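6-phosphogluconolactonase (PDB 6VYE) probably hydrolyses 6-phosphogluconolactone to 6-phosphogluconate, the lactonase step of the pentose phosphate pathway, in Trypanosoma cruzi. Local coordinates at residues L68-L71 with R75-R78. Sequence-based numbering, arbitrary orientation.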
loop_
_atom_site.group_PDB
_atom_site.type_symbol
_atom_site.label_atom_id
_atom_site.label_comp_id
_atom_site.label_asym_id
_atom_site.label_seq_id
_atom_site.Cartn_x
_atom_site.Cartn_y
_atom_site.Cartn_z
ATOM N N LEU A 68 -0.287 -11.307 -17.819
ATOM C CA LEU A 68 -1.582 -11.945 -17.474
ATOM C C LEU A 68 -1.400 -13.450 -17.261
ATOM O O LEU A 68 -2.093 -14.030 -16.404
ATOM C CB LEU A 68 -2.630 -11.702 -18.555
ATOM C CG LEU A 68 -4.058 -12.037 -18.128
ATOM C CD1 LEU A 68 -4.378 -11.465 -16.745
ATOM C CD2 LEU A 68 -5.043 -11.494 -19.153
ATOM N N HIS A 69 -0.560 -14.092 -18.064
ATOM C CA HIS A 69 -0.323 -15.545 -17.966
ATOM C C HIS A 69 0.207 -15.886 -16.563
ATOM O O HIS A 69 -0.218 -16.893 -15.979
ATOM C CB HIS A 69 0.627 -16.015 -19.079
ATOM C CG HIS A 69 0.731 -17.497 -19.063
ATOM N ND1 HIS A 69 1.738 -18.160 -18.360
ATOM C CD2 HIS A 69 -0.088 -18.444 -19.563
ATOM C CE1 HIS A 69 1.543 -19.466 -18.502
ATOM N NE2 HIS A 69 0.430 -19.661 -19.209
ATOM N N LEU A 70 1.117 -15.062 -16.059
ATOM C CA LEU A 70 1.773 -15.258 -14.761
ATOM C C LEU A 70 0.714 -15.137 -13.664
ATOM O O LEU A 70 0.784 -15.925 -12.725
ATOM C CB LEU A 70 2.883 -14.223 -14.613
ATOM C CG LEU A 70 3.616 -14.214 -13.282
ATOM C CD1 LEU A 70 4.245 -15.562 -13.003
ATOM C CD2 LEU A 70 4.684 -13.139 -13.269
ATOM N N LEU A 71 -0.228 -14.199 -13.799
ATOM C CA LEU A 71 -1.193 -13.826 -12.717
ATOM C C LEU A 71 -2.470 -14.671 -12.792
ATOM O O LEU A 71 -3.008 -15.071 -11.717
ATOM C CB LEU A 71 -1.490 -12.326 -12.816
ATOM C CG LEU A 71 -0.263 -11.425 -12.666
ATOM C CD1 LEU A 71 -0.649 -9.965 -12.747
ATOM C CD2 LEU A 71 0.519 -11.721 -11.395
ATOM N N ARG A 75 -1.364 -18.183 -11.301
ATOM C CA ARG A 75 -1.894 -17.824 -9.959
ATOM C C ARG A 75 -0.752 -17.302 -9.068
ATOM O O ARG A 75 -0.618 -17.797 -7.924
ATOM C CB ARG A 75 -2.563 -19.067 -9.353
ATOM C CG ARG A 75 -3.701 -19.625 -10.202
ATOM C CD ARG A 75 -4.280 -20.947 -9.744
ATOM N NE ARG A 75 -4.481 -20.967 -8.298
ATOM C CZ ARG A 75 -5.523 -20.458 -7.659
ATOM N NH1 ARG A 75 -6.517 -19.905 -8.316
ATOM N NH2 ARG A 75 -5.599 -20.542 -6.344
ATOM N N ALA A 76 0.077 -16.379 -9.554
ATOM C CA ALA A 76 1.280 -15.906 -8.837
ATOM C C ALA A 76 0.950 -14.985 -7.652
ATOM O O ALA A 76 1.770 -14.973 -6.700
ATOM C CB ALA A 76 2.208 -15.236 -9.793
ATOM N N LEU A 77 -0.205 -14.315 -7.644
ATOM C CA LEU A 77 -0.521 -13.235 -6.669
ATOM C C LEU A 77 -1.946 -13.387 -6.133
ATOM O O LEU A 77 -2.891 -13.690 -6.902
ATOM C CB LEU A 77 -0.353 -11.841 -7.307
ATOM C CG LEU A 77 1.088 -11.356 -7.521
ATOM C CD1 LEU A 77 1.132 -9.977 -8.166
ATOM C CD2 LEU A 77 1.909 -11.346 -6.250
ATOM N N ARG A 78 -2.083 -13.069 -4.852
ATOM C CA ARG A 78 -3.373 -12.886 -4.162
ATOM C C ARG A 78 -3.435 -11.406 -3.785
ATOM O O ARG A 78 -2.546 -10.900 -3.068
ATOM C CB ARG A 78 -3.481 -13.856 -2.985
ATOM C CG ARG A 78 -4.896 -14.018 -2.476
ATOM C CD ARG A 78 -4.893 -14.754 -1.129
ATOM N NE ARG A 78 -4.465 -16.153 -1.272
ATOM C CZ ARG A 78 -5.222 -17.144 -1.749
ATOM N NH1 ARG A 78 -6.458 -16.937 -2.175
ATOM N NH2 ARG A 78 -4.729 -18.355 -1.845
HETATM O O HOH W 1 -2.286 -13.646 -9.718
#
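The tight helix-to-strand turn where helix 68-73 gives way to strand 77-85 brings Leu-70 and Leu-71 against Ala-76 and Leu-77, completing the beta-alpha-beta crossover that begins at the neighbouring parallel strand 46-50 of the Rossmann-like sheet. Arg-75, just past the helix, is the first residue to leave helical backbone angles, its phi being positive, and the chain turns back so that Ala-76 N donates to Leu-70 O at 3.3 Å. At 140° about the hydrogen, this bond is far from straight. Arg-75 CA, meanwhile, makes a CA-H...O contact with Leu-71 O (3.5 Å).

On the apolar side, CG of Leu-70 is anti to its own nitrogen (chi1 176°), which carries CD1 to within 3.8 Å of Ala-76 CB. Ile-36 of helix 24-38 touches Leu-70, Ala-76 and Leu-77, covering this buried patch. The Arg-75 side chain leaves the turn to form a salt bridge with Asp-110. Leu-71 and Leu-77 run side by side in the same direction, CD2 of Leu-71 meeting CD1 of Leu-77 at 3.7 Å. One water joins their backbones, donating to Leu-71 O at 2.6 Å and to Leu-77 O at 2.9 Å.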